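Local coordinates for protein glyoxylate reductase (Paecilomyces sp. J18, PDB 3WNV) that catalyses the reduction of glyoxylate, probably to glycolate with a nicotinamide cofactor as hydride donor, at residues 120-125 and 240-245; 155-160 and 167-172; 199-204 and 223-228; 251-256 and 265-270; 292-297 and 301-306. All blocks are in the same frame, centred on the assembly; numbering follows the deposited sequence.

Contact 1 of 5, residues 120-125 and 240-245; sequences IFLMIG and VNTARG. With SO4 (sulfate ion), chain C.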
# COMPACT_ATOMS: atom_id res chain seq x y z
N ILE A 120 5.54 7.85 10.07
CA ILE A 120 6.28 8.71 11.04
C ILE A 120 6.56 7.91 12.32
O ILE A 120 7.65 7.98 12.88
CB ILE A 120 5.51 9.99 11.35
CG1 ILE A 120 5.39 10.86 10.06
CG2 ILE A 120 6.13 10.79 12.54
CD1 ILE A 120 6.73 11.33 9.42
N PHE A 121 5.57 7.14 12.77
CA PHE A 121 5.80 6.24 13.90
C PHE A 121 6.99 5.36 13.67
O PHE A 121 7.90 5.29 14.51
CB PHE A 121 4.52 5.43 14.21
CG PHE A 121 4.68 4.45 15.34
CD1 PHE A 121 4.51 4.87 16.64
CD2 PHE A 121 4.94 3.11 15.10
CE1 PHE A 121 4.63 3.99 17.72
CE2 PHE A 121 5.06 2.18 16.17
CZ PHE A 121 4.89 2.63 17.51
N LEU A 122 7.03 4.68 12.52
CA LEU A 122 8.19 3.87 12.16
C LEU A 122 9.50 4.65 12.09
O LEU A 122 10.53 4.12 12.46
CB LEU A 122 7.93 3.14 10.83
CG LEU A 122 6.93 2.02 10.88
CD1 LEU A 122 6.60 1.52 9.45
CD2 LEU A 122 7.47 0.85 11.76
N MET A 123 9.48 5.88 11.55
CA MET A 123 10.71 6.67 11.43
C MET A 123 11.30 7.00 12.80
O MET A 123 12.48 6.87 13.04
CB MET A 123 10.40 7.97 10.67
CG MET A 123 11.65 8.81 10.44
SD MET A 123 11.27 10.42 9.67
CE MET A 123 10.54 11.34 11.04
N ILE A 124 10.47 7.48 13.71
CA ILE A 124 10.96 7.78 15.04
C ILE A 124 11.45 6.48 15.73
O ILE A 124 12.53 6.49 16.35
CB ILE A 124 9.84 8.43 15.87
CG1 ILE A 124 9.43 9.78 15.21
CG2 ILE A 124 10.31 8.66 17.32
CD1 ILE A 124 10.60 10.75 14.98
N GLY A 125 10.71 5.38 15.55
CA GLY A 125 11.10 4.08 16.11
C GLY A 125 12.51 3.68 15.62
O GLY A 125 13.36 3.19 16.40
N VAL A 240 12.66 3.89 5.46
CA VAL A 240 11.26 3.61 5.83
C VAL A 240 10.47 3.17 4.63
O VAL A 240 10.60 3.77 3.56
CB VAL A 240 10.63 4.85 6.45
CG1 VAL A 240 9.11 4.68 6.66
CG2 VAL A 240 11.32 5.24 7.77
N ASN A 241 9.66 2.13 4.80
CA ASN A 241 8.78 1.65 3.76
C ASN A 241 7.44 1.28 4.29
O ASN A 241 7.32 0.38 5.05
CB ASN A 241 9.40 0.41 3.10
CG ASN A 241 8.80 0.08 1.76
OD1 ASN A 241 7.99 0.82 1.27
ND2 ASN A 241 9.24 -0.99 1.18
N THR A 242 6.43 1.99 3.86
CA THR A 242 5.07 1.65 4.14
C THR A 242 4.28 1.27 2.88
O THR A 242 3.11 1.12 2.94
CB THR A 242 4.34 2.76 4.88
OG1 THR A 242 4.40 3.90 4.08
CG2 THR A 242 5.00 3.07 6.19
N ALA A 243 4.98 1.13 1.77
CA ALA A 243 4.35 0.97 0.46
C ALA A 243 4.17 -0.49 0.06
O ALA A 243 3.13 -1.08 0.32
CB ALA A 243 5.16 1.74 -0.63
N ARG A 244 5.17 -1.06 -0.61
CA ARG A 244 5.15 -2.47 -0.95
C ARG A 244 6.54 -3.01 -0.68
O ARG A 244 7.52 -2.39 -1.06
CB ARG A 244 4.77 -2.66 -2.44
CG ARG A 244 3.29 -2.41 -2.74
CD ARG A 244 2.48 -3.55 -2.13
NE ARG A 244 1.04 -3.49 -2.47
CZ ARG A 244 0.13 -2.88 -1.71
NH1 ARG A 244 0.50 -2.25 -0.58
NH2 ARG A 244 -1.15 -2.87 -2.08
N GLY A 245 6.66 -4.17 -0.03
CA GLY A 245 7.99 -4.56 0.43
C GLY A 245 8.88 -4.95 -0.73
O GLY A 245 10.10 -4.82 -0.65
S SO4 C . -3.08 -0.41 0.34
O1 SO4 C . -1.73 -0.74 0.76
O2 SO4 C . -3.27 1.03 0.19
O3 SO4 C . -3.26 -1.01 -1.02
O4 SO4 C . -4.05 -0.90 1.31
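L122 of the helix meets T242. Its CG stands anti to its own carbonyl carbon (chi1 -71°), and this brings L122 CD1 to 3.9 Å from the methyl CG2 of T242. The two side chains slide past each other in opposite directions. M123 comes next and touches with its base: V240 CG2 lies 4.0 Å from M123 CA and also meets its CB. The rest of M123 bends and leads away from the strand.

The strand ends at N241, whose side chain ties the following turn together. N241 OD1 accepts from A243 N at 3.1 Å, an Asx turn, while its ND2 donates to R244 O. R244 NH1 bonds back to A243 O at 3.0 Å. R244 NH1 also donates to sulfate O1 at 3.0 Å, nearly straight (168°), and R244 NH2 reaches sulfate O3 at 3.0 Å. The sulfur lies in the guanidinium plane, off its edge. The sulfate probably comes from the crystallisation liquor, but its grip by R244 is consistent with the substrate-carboxylate arginine of related enzymes. A leucine in place of R244 would probably leave the anion without these two donors, A243 O without its NH1 bond and D90 without its salt-bridge mate.

Helix 112-127 thus packs on the end of strand 237-241. V210 of the adjacent strand touches both M123 and V240, T115 and A119 touch T242, and helix 164-175 meets I120.

Contact 2 of 5, residues 155-160 and 167-172; sequences KTLGIL and REVARR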
# COMPACT_ATOMS: atom_id res chain seq x y z
N LYS A 155 17.41 17.22 9.79
CA LYS A 155 17.81 16.17 8.87
C LYS A 155 16.95 16.15 7.62
O LYS A 155 15.83 16.64 7.62
CB LYS A 155 17.73 14.81 9.55
CG LYS A 155 18.76 14.65 10.69
CD LYS A 155 18.87 13.21 11.14
CE LYS A 155 20.19 13.01 11.88
NZ LYS A 155 20.31 14.01 12.98
N THR A 156 17.45 15.53 6.56
CA THR A 156 16.71 15.43 5.29
C THR A 156 15.87 14.15 5.13
O THR A 156 16.39 13.01 5.24
CB THR A 156 17.69 15.59 4.09
OG1 THR A 156 18.29 16.87 4.20
CG2 THR A 156 16.97 15.53 2.76
N LEU A 157 14.55 14.34 4.99
CA LEU A 157 13.65 13.27 4.57
C LEU A 157 13.60 13.24 3.04
O LEU A 157 13.23 14.23 2.38
CB LEU A 157 12.23 13.48 5.14
CG LEU A 157 11.25 12.41 4.61
CD1 LEU A 157 11.70 11.01 5.09
CD2 LEU A 157 9.82 12.66 5.11
N GLY A 158 13.99 12.11 2.47
CA GLY A 158 13.87 11.90 1.02
C GLY A 158 12.70 10.97 0.72
O GLY A 158 12.50 9.94 1.38
N ILE A 159 11.89 11.36 -0.25
CA ILE A 159 10.67 10.61 -0.59
C ILE A 159 10.76 10.20 -2.07
O ILE A 159 10.79 11.04 -2.98
CB ILE A 159 9.38 11.45 -0.32
CG1 ILE A 159 9.25 11.82 1.16
CG2 ILE A 159 8.10 10.72 -0.83
CD1 ILE A 159 8.07 12.76 1.46
N LEU A 160 10.85 8.90 -2.31
CA LEU A 160 10.74 8.43 -3.70
C LEU A 160 9.28 8.12 -4.02
O LEU A 160 8.77 7.12 -3.56
CB LEU A 160 11.60 7.17 -3.87
CG LEU A 160 11.57 6.50 -5.25
CD1 LEU A 160 12.16 7.45 -6.27
CD2 LEU A 160 12.35 5.21 -5.16
N ARG A 167 2.90 13.43 0.56
CA ARG A 167 2.63 14.79 0.99
C ARG A 167 2.23 14.84 2.45
O ARG A 167 2.60 15.78 3.16
CB ARG A 167 1.54 15.46 0.14
CG ARG A 167 2.04 16.15 -1.11
CD ARG A 167 0.89 16.94 -1.77
NE ARG A 167 -0.18 16.06 -2.28
CZ ARG A 167 -0.11 15.44 -3.46
NH1 ARG A 167 0.96 15.62 -4.21
NH2 ARG A 167 -1.08 14.63 -3.89
N GLU A 168 1.46 13.85 2.90
CA GLU A 168 1.06 13.77 4.30
C GLU A 168 2.25 13.37 5.18
O GLU A 168 2.38 13.85 6.31
CB GLU A 168 -0.08 12.78 4.50
CG GLU A 168 -1.37 13.22 3.88
CD GLU A 168 -1.99 14.47 4.52
OE1 GLU A 168 -1.61 14.87 5.65
OE2 GLU A 168 -2.89 15.05 3.88
N VAL A 169 3.11 12.48 4.68
CA VAL A 169 4.37 12.22 5.42
C VAL A 169 5.21 13.49 5.54
O VAL A 169 5.70 13.82 6.64
CB VAL A 169 5.19 11.09 4.81
CG1 VAL A 169 6.53 10.93 5.55
CG2 VAL A 169 4.43 9.79 4.88
N ALA A 170 5.34 14.23 4.44
CA ALA A 170 6.14 15.46 4.43
C ALA A 170 5.60 16.50 5.41
O ALA A 170 6.37 17.17 6.09
CB ALA A 170 6.22 16.04 3.02
N ARG A 171 4.27 16.65 5.45
CA ARG A 171 3.62 17.59 6.35
C ARG A 171 3.98 17.25 7.80
O ARG A 171 4.34 18.11 8.60
CB ARG A 171 2.10 17.54 6.14
CG ARG A 171 1.30 18.55 7.01
CD ARG A 171 -0.24 18.41 6.78
NE ARG A 171 -0.57 17.83 5.47
CZ ARG A 171 -0.37 18.42 4.28
NH1 ARG A 171 0.19 19.62 4.19
NH2 ARG A 171 -0.72 17.79 3.16
N ARG A 172 3.91 15.97 8.14
CA ARG A 172 4.28 15.57 9.50
C ARG A 172 5.75 15.79 9.75
O ARG A 172 6.13 16.40 10.77
CB ARG A 172 3.92 14.11 9.72
CG ARG A 172 2.40 13.86 9.87
CD ARG A 172 2.03 12.46 9.39
NE ARG A 172 0.59 12.20 9.58
CZ ARG A 172 -0.39 12.74 8.84
NH1 ARG A 172 -0.14 13.59 7.82
NH2 ARG A 172 -1.64 12.43 9.15
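Next to V169 and A170, which meet L157 and I159 of the strand, two helix guanidinium groups, of R171 and R172, lie beside E168. That of R171 has R167 O over one face, toward the rim, and the carboxylate carbon of E168 at its edge, in plane. That of R172 has E168 OE1 at its edge, in plane. E168 OE1 accepts a salt bridge from each arginine: R171 NE comes at 3.1 Å from above the carboxylate plane, and R172 NH1 at 2.9 Å on the anti lone pair. R172 NH1 also donates to E168 O, on the opposite face from R172 N.

The strand contact is apolar. L157 CD2 touches V169 CG1 at 3.7 Å, the side chains crossing at about a right angle. I159 CD1 rests against A170 CB at 4.1 Å; I159 CG1 is anti to its own carbonyl carbon (chi1 -62°), pointing the chain at the helix.

Strand 156-160, helix 164-175 and strand 179-183 form a beta-alpha-beta unit. The turn and the start of the helix carry a GxGxxG pattern, consistent with a Rossmann dinucleotide site. I180 touches both L157 and A170. Helix 112-127 lies alongside: A116 meets V169, and D117 pairs with R172 NE.

Contact 3 of 5, residues 199-204 and 223-228; sequences VSFDEL and HIIGEK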
# COMPACT_ATOMS: atom_id res chain seq x y z
N VAL A 199 14.57 16.56 -6.70
CA VAL A 199 15.95 16.13 -6.97
C VAL A 199 15.97 14.89 -7.88
O VAL A 199 14.95 14.22 -8.07
CB VAL A 199 16.72 15.81 -5.65
CG1 VAL A 199 16.84 17.04 -4.78
CG2 VAL A 199 16.08 14.66 -4.88
N SER A 200 17.13 14.59 -8.45
CA SER A 200 17.24 13.44 -9.34
C SER A 200 17.25 12.20 -8.47
O SER A 200 17.37 12.30 -7.26
CB SER A 200 18.51 13.51 -10.17
OG SER A 200 19.65 13.41 -9.33
N PHE A 201 17.07 11.03 -9.08
CA PHE A 201 17.11 9.76 -8.33
C PHE A 201 18.45 9.63 -7.60
O PHE A 201 18.49 9.37 -6.40
CB PHE A 201 16.83 8.59 -9.30
CG PHE A 201 16.70 7.22 -8.63
CD1 PHE A 201 15.52 6.82 -8.03
CD2 PHE A 201 17.76 6.32 -8.66
CE1 PHE A 201 15.39 5.53 -7.42
CE2 PHE A 201 17.65 5.04 -8.06
CZ PHE A 201 16.45 4.65 -7.43
N ASP A 202 19.57 9.79 -8.31
CA ASP A 202 20.87 9.67 -7.67
C ASP A 202 21.07 10.68 -6.54
O ASP A 202 21.67 10.36 -5.51
CB ASP A 202 21.99 9.79 -8.71
CG ASP A 202 22.18 8.53 -9.55
OD1 ASP A 202 21.63 7.47 -9.18
OD2 ASP A 202 22.90 8.59 -10.58
N GLU A 203 20.54 11.89 -6.70
CA GLU A 203 20.66 12.91 -5.66
C GLU A 203 19.81 12.57 -4.44
O GLU A 203 20.18 12.89 -3.29
CB GLU A 203 20.26 14.29 -6.20
CG GLU A 203 21.29 14.99 -7.06
CD GLU A 203 20.71 16.22 -7.79
OE1 GLU A 203 19.48 16.24 -8.10
OE2 GLU A 203 21.49 17.17 -8.05
N LEU A 204 18.69 11.89 -4.67
CA LEU A 204 17.80 11.48 -3.59
C LEU A 204 18.52 10.44 -2.73
O LEU A 204 18.45 10.48 -1.49
CB LEU A 204 16.49 10.91 -4.13
CG LEU A 204 15.42 10.61 -3.07
CD1 LEU A 204 14.84 11.91 -2.55
CD2 LEU A 204 14.29 9.75 -3.68
N HIS A 223 12.31 -4.34 -6.66
CA HIS A 223 13.74 -4.13 -6.37
C HIS A 223 14.33 -2.84 -6.93
O HIS A 223 15.55 -2.77 -7.21
CB HIS A 223 14.56 -5.31 -6.91
CG HIS A 223 14.32 -6.60 -6.20
ND1 HIS A 223 15.15 -7.69 -6.34
CD2 HIS A 223 13.36 -6.97 -5.31
CE1 HIS A 223 14.70 -8.69 -5.60
NE2 HIS A 223 13.61 -8.27 -4.96
N ILE A 224 13.51 -1.81 -7.10
CA ILE A 224 14.07 -0.52 -7.48
C ILE A 224 15.17 -0.04 -6.50
O ILE A 224 16.10 0.66 -6.90
CB ILE A 224 12.97 0.54 -7.64
CG1 ILE A 224 13.50 1.76 -8.39
CG2 ILE A 224 12.32 0.86 -6.29
CD1 ILE A 224 12.39 2.75 -8.78
N ILE A 225 15.07 -0.42 -5.22
CA ILE A 225 16.18 -0.26 -4.28
C ILE A 225 16.88 -1.61 -4.10
O ILE A 225 16.39 -2.48 -3.40
CB ILE A 225 15.67 0.30 -2.91
CG1 ILE A 225 14.84 1.57 -3.16
CG2 ILE A 225 16.83 0.56 -1.91
CD1 ILE A 225 15.66 2.71 -3.66
N GLY A 226 17.99 -1.82 -4.80
CA GLY A 226 18.76 -3.02 -4.61
C GLY A 226 20.17 -2.66 -4.18
O GLY A 226 20.40 -1.56 -3.70
N GLU A 227 21.12 -3.58 -4.36
CA GLU A 227 22.48 -3.41 -3.85
C GLU A 227 23.09 -2.11 -4.31
O GLU A 227 23.73 -1.40 -3.51
CB GLU A 227 23.38 -4.51 -4.38
CG GLU A 227 23.31 -5.82 -3.68
CD GLU A 227 24.55 -6.64 -3.97
OE1 GLU A 227 25.50 -6.06 -4.55
OE2 GLU A 227 24.59 -7.83 -3.60
N LYS A 228 22.95 -1.85 -5.60
CA LYS A 228 23.54 -0.66 -6.24
C LYS A 228 23.03 0.61 -5.57
O LYS A 228 23.81 1.53 -5.27
CB LYS A 228 23.18 -0.60 -7.75
CG LYS A 228 24.37 -0.67 -8.72
CD LYS A 228 24.07 0.10 -10.03
CE LYS A 228 24.49 1.59 -9.93
NZ LYS A 228 25.91 1.81 -9.42
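F201 meets I224 and I225 mainly through the end of its ring, CZ being nearest. I224 O lies at the ring edge, near its plane, 4.0 Å from F201 CZ. The side chain of I224 also comes close, with CG1 at 4.2 Å from the same CZ. I225 CD1 approaches F201 CZ obliquely at 4.3 Å. The ring reaches this spot because its CG is anti to the backbone N (chi1 -174°), which carries it off the helix start toward the loop 223-226. L160 and H183 also touch F201.

What positions F201 is the start of helix 201-207. S200 is the N-cap and forms a capping box with E203. E203 N donates to S200 OG at 3.2 Å, and S200 N donates to E203 OE1 at 2.9 Å, almost straight (175°) and on the anti lone pair. The loop on the other side is held by backbone bonds of I225 with L247 and D249, and I225 packs on F211 and L213. D202 adds a salt bridge to K232.

The contact is small, with apolar side chains and one carbonyl at the ring edge. The C-H groups of that edge are faintly positive, so any attraction to I224 O at this distance is probably weak.

Contact 4 of 5, residues 251-256 and 265-270; sequences KALVRA and VGLDVY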
# COMPACT_ATOMS: atom_id res chain seq x y z
N LYS A 251 16.85 -9.02 0.63
CA LYS A 251 18.09 -9.72 0.98
C LYS A 251 19.26 -8.74 0.92
O LYS A 251 20.15 -8.78 1.76
CB LYS A 251 18.35 -10.93 0.09
CG LYS A 251 17.52 -12.15 0.45
CD LYS A 251 17.77 -13.23 -0.55
CE LYS A 251 16.81 -14.38 -0.34
NZ LYS A 251 16.88 -15.36 -1.46
N ALA A 252 19.24 -7.84 -0.05
CA ALA A 252 20.27 -6.80 -0.12
C ALA A 252 20.19 -5.79 1.02
O ALA A 252 21.21 -5.29 1.52
CB ALA A 252 20.20 -6.07 -1.47
N LEU A 253 18.97 -5.48 1.43
CA LEU A 253 18.74 -4.60 2.56
C LEU A 253 19.34 -5.23 3.82
O LEU A 253 20.02 -4.55 4.61
CB LEU A 253 17.23 -4.36 2.71
CG LEU A 253 16.86 -3.61 4.00
CD1 LEU A 253 17.31 -2.20 3.90
CD2 LEU A 253 15.34 -3.71 4.22
N VAL A 254 19.13 -6.54 3.99
CA VAL A 254 19.71 -7.23 5.16
C VAL A 254 21.25 -7.15 5.15
O VAL A 254 21.88 -6.82 6.17
CB VAL A 254 19.23 -8.69 5.25
CG1 VAL A 254 20.12 -9.49 6.27
CG2 VAL A 254 17.74 -8.74 5.68
N ARG A 255 21.87 -7.42 4.00
CA ARG A 255 23.33 -7.28 3.94
C ARG A 255 23.82 -5.86 4.26
O ARG A 255 24.90 -5.68 4.82
CB ARG A 255 23.86 -7.71 2.56
CG ARG A 255 23.48 -9.14 2.20
CD ARG A 255 24.26 -9.64 0.99
NE ARG A 255 23.87 -8.97 -0.25
CZ ARG A 255 22.86 -9.36 -1.05
NH1 ARG A 255 22.11 -10.41 -0.73
NH2 ARG A 255 22.59 -8.70 -2.17
N ALA A 256 23.04 -4.85 3.87
CA ALA A 256 23.40 -3.47 4.10
C ALA A 256 23.22 -3.05 5.56
O ALA A 256 23.95 -2.20 6.09
CB ALA A 256 22.58 -2.55 3.13
N VAL A 265 15.98 0.47 9.97
CA VAL A 265 14.85 0.57 9.06
C VAL A 265 13.57 0.64 9.86
O VAL A 265 13.50 0.16 10.98
CB VAL A 265 14.72 -0.59 8.06
CG1 VAL A 265 15.93 -0.63 7.08
CG2 VAL A 265 14.58 -1.94 8.82
N GLY A 266 12.57 1.26 9.25
CA GLY A 266 11.24 1.37 9.83
C GLY A 266 10.29 0.81 8.77
O GLY A 266 9.92 1.53 7.84
N LEU A 267 9.88 -0.44 8.93
CA LEU A 267 9.10 -1.12 7.87
C LEU A 267 7.71 -1.52 8.32
O LEU A 267 7.55 -1.98 9.44
CB LEU A 267 9.84 -2.39 7.43
CG LEU A 267 11.29 -2.15 6.98
CD1 LEU A 267 11.91 -3.48 6.59
CD2 LEU A 267 11.39 -1.15 5.80
N ASP A 268 6.75 -1.46 7.39
CA ASP A 268 5.40 -1.93 7.62
C ASP A 268 5.13 -2.98 6.58
O ASP A 268 4.14 -3.68 6.64
CB ASP A 268 4.43 -0.78 7.44
CG ASP A 268 3.03 -1.08 8.01
OD1 ASP A 268 2.95 -1.69 9.12
OD2 ASP A 268 2.05 -0.69 7.35
N VAL A 269 6.05 -3.13 5.64
CA VAL A 269 5.82 -4.06 4.51
C VAL A 269 7.07 -4.83 4.13
O VAL A 269 8.18 -4.39 4.41
CB VAL A 269 5.28 -3.30 3.25
CG1 VAL A 269 3.92 -2.72 3.54
CG2 VAL A 269 6.27 -2.20 2.80
N TYR A 270 6.89 -5.99 3.49
CA TYR A 270 7.98 -6.94 3.26
C TYR A 270 7.84 -7.64 1.93
O TYR A 270 6.72 -7.86 1.43
CB TYR A 270 8.05 -8.00 4.39
CG TYR A 270 8.03 -7.30 5.72
CD1 TYR A 270 9.21 -6.80 6.28
CD2 TYR A 270 6.83 -7.06 6.36
CE1 TYR A 270 9.19 -6.11 7.49
CE2 TYR A 270 6.79 -6.37 7.55
CZ TYR A 270 7.97 -5.88 8.10
OH TYR A 270 7.90 -5.19 9.29
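Helix residue L253 and strand residue V265 face each other with their CA atoms 9.2 Å apart, so the gap is bridged by side chains. L253 spans it with both ends of its fork. CG is anti to the backbone N (chi1 171°), which turns the two methyls to the strand. L253 CD1 meets V265 CG1 at 3.8 Å, tip to tip. L253 CD2 meets L267 CD1 at 4.2 Å in the same manner. V265 and L267 both point toward the helix because they are two apart on strand 262-267; G266 lies between them and bonds through its backbone to I239 and N241.

I239 of the neighbouring strand also touches L253 and V265. L280 of helix 278-281 touches V265 and L267. The contact belongs to the beta-alpha-beta unit of strand 237-241, helix 250-259 and strand 262-267. Polar groups lie off to the side: on the helix, R255 has A252 CA over one face of its guanidinium and pairs with E227.

This contact joins helix to sheet through buried methyl groups, probably driven by the exclusion of water. It provides no directional bond.

Contact 5 of 5, residues 292-297 and 301-306; sequences IGTMTY and KEMELL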
# COMPACT_ATOMS: atom_id res chain seq x y z
N ILE A 292 0.31 -2.70 9.29
CA ILE A 292 -0.84 -2.18 10.01
C ILE A 292 -1.26 -0.79 9.55
O ILE A 292 -2.17 -0.20 10.14
CB ILE A 292 -0.62 -2.14 11.54
CG1 ILE A 292 0.38 -1.04 11.97
CG2 ILE A 292 -0.25 -3.56 12.10
CD1 ILE A 292 0.38 -0.85 13.50
N GLY A 293 -0.60 -0.28 8.52
CA GLY A 293 -0.82 1.09 8.02
C GLY A 293 -2.25 1.61 8.12
O GLY A 293 -2.54 2.56 8.83
N THR A 294 -3.17 0.92 7.46
CA THR A 294 -4.56 1.37 7.43
C THR A 294 -5.47 0.64 8.40
O THR A 294 -6.70 0.77 8.31
CB THR A 294 -5.12 1.26 5.99
OG1 THR A 294 -4.93 -0.09 5.51
CG2 THR A 294 -4.40 2.27 5.05
N MET A 295 -4.89 -0.13 9.35
CA MET A 295 -5.72 -0.89 10.25
C MET A 295 -6.28 -0.04 11.38
O MET A 295 -6.02 -0.31 12.53
CB MET A 295 -4.97 -2.13 10.80
CG MET A 295 -4.63 -3.13 9.68
SD MET A 295 -3.75 -4.58 10.32
CE MET A 295 -4.80 -5.03 11.69
N THR A 296 -7.06 0.98 11.02
CA THR A 296 -7.87 1.69 12.02
C THR A 296 -9.34 1.70 11.67
O THR A 296 -9.73 1.44 10.53
CB THR A 296 -7.44 3.17 12.15
OG1 THR A 296 -7.65 3.86 10.90
CG2 THR A 296 -5.98 3.35 12.61
N TYR A 297 -10.18 2.07 12.64
CA TYR A 297 -11.61 2.00 12.41
C TYR A 297 -12.00 3.03 11.39
O TYR A 297 -12.78 2.76 10.49
CB TYR A 297 -12.36 2.28 13.72
CG TYR A 297 -12.43 1.07 14.61
CD1 TYR A 297 -13.40 0.09 14.38
CD2 TYR A 297 -11.55 0.90 15.69
CE1 TYR A 297 -13.48 -1.04 15.17
CE2 TYR A 297 -11.62 -0.24 16.49
CZ TYR A 297 -12.59 -1.20 16.22
OH TYR A 297 -12.69 -2.33 17.00
N LYS A 301 -13.17 2.12 7.46
CA LYS A 301 -14.58 2.34 7.09
C LYS A 301 -14.61 3.35 5.96
O LYS A 301 -15.40 3.21 5.03
CB LYS A 301 -15.41 2.86 8.25
CG LYS A 301 -16.88 3.06 7.82
CD LYS A 301 -17.81 3.16 9.02
CE LYS A 301 -19.24 3.35 8.53
NZ LYS A 301 -20.18 3.27 9.66
N GLU A 302 -13.71 4.33 6.00
CA GLU A 302 -13.71 5.32 4.90
C GLU A 302 -13.36 4.63 3.58
O GLU A 302 -13.92 4.97 2.53
CB GLU A 302 -12.71 6.43 5.15
CG GLU A 302 -12.63 7.46 4.02
CD GLU A 302 -13.89 8.34 3.89
OE1 GLU A 302 -14.79 8.31 4.77
OE2 GLU A 302 -13.98 9.05 2.87
N MET A 303 -12.45 3.66 3.64
CA MET A 303 -12.06 2.94 2.41
C MET A 303 -13.25 2.11 1.87
O MET A 303 -13.58 2.21 0.70
CB MET A 303 -10.84 2.07 2.67
CG MET A 303 -9.46 2.84 2.88
SD MET A 303 -8.32 1.69 3.60
CE MET A 303 -7.78 0.84 2.12
N GLU A 304 -13.87 1.30 2.72
CA GLU A 304 -15.12 0.61 2.31
C GLU A 304 -16.19 1.52 1.71
O GLU A 304 -16.80 1.14 0.69
CB GLU A 304 -15.67 -0.23 3.45
CG GLU A 304 -14.79 -1.40 3.77
CD GLU A 304 -15.32 -2.32 4.84
OE1 GLU A 304 -16.22 -1.94 5.62
OE2 GLU A 304 -14.78 -3.44 4.95
N LEU A 305 -16.47 2.66 2.34
CA LEU A 305 -17.50 3.57 1.86
C LEU A 305 -17.17 4.12 0.47
O LEU A 305 -18.07 4.28 -0.37
CB LEU A 305 -17.76 4.71 2.86
CG LEU A 305 -18.41 4.29 4.17
CD1 LEU A 305 -18.52 5.48 5.11
CD2 LEU A 305 -19.78 3.69 3.93
N LEU A 306 -15.88 4.40 0.25
CA LEU A 306 -15.42 4.87 -1.06
C LEU A 306 -15.64 3.82 -2.15
O LEU A 306 -16.10 4.13 -3.24
CB LEU A 306 -13.94 5.30 -1.02
CG LEU A 306 -13.35 5.88 -2.32
CD1 LEU A 306 -14.17 7.05 -2.87
CD2 LEU A 306 -11.93 6.29 -2.01
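The first turn of helix 297-317 joins Y297 to K301, and the loop just before it folds back on the next turn through T294. K301 N donates to Y297 O at 3.1 Å with an N-H...O angle of 151°, the ordinary helical bond. K301 CB also lies 3.5 Å from Y297 O. The lysine chain then runs extended, its end leading away from the loop. T296 is the N-cap residue, and its OG1 accepts from T299 N.

The other contact is between side chains. T294 CB lies 4.0 Å from M303 SD. M303 CG is anti to its carbonyl carbon (chi1 -72°), with chi2 extended, which brings SD to the threonine; the bend at chi3 turns only the terminal methyl. V111 touches both T294 and M303 and so closes this spot from a third part of the chain. M303 also packs on N85 and comes about 4 Å from the bound sulfate.

The loop has its own bonds. I292 to M295 form a type I beta turn, with M295 N on I292 O at 2.8 Å. M295 is then the centre of an inverse gamma turn, whose bond from T296 N to T294 O is weak. D268 holds the start of the turn by taking I292 N and G293 N on its two carboxylate oxygens.

Further along the helix, E304 accepts from V13 N and H14 N in the loop after strand 5-9. Helix 297-317 thus leads away from the nucleotide-binding domain, consistent with the C-terminal helix that returns to the other domain in D-2-hydroxyacid dehydrogenases.

Contacts 1 to 4 belong to the nucleotide-binding domain. Contacts 2 and 3 nest within the loop closed by contact 1, and touch where L160 CB packs on L204 CD2 at 3.7 Å. Contacts 1 and 2 meet at I120 CG1 and R172 CB, 3.6 Å apart. Contacts 1 and 4, on neighbouring strands, share probable hydrogen bonds such as N241 O to D268 N at 3.0 Å. A 2.6 Å salt bridge from E227 OE2 to R255 NH2 ties contact 3 to contact 4. D268 links contact 4 to contact 5, their centres about 26 Å apart. The sulfate, probably from the crystallisation liquor, is bonded by contact 1, A87 N and G88 N and approached by contact 5; it may mark the substrate pocket.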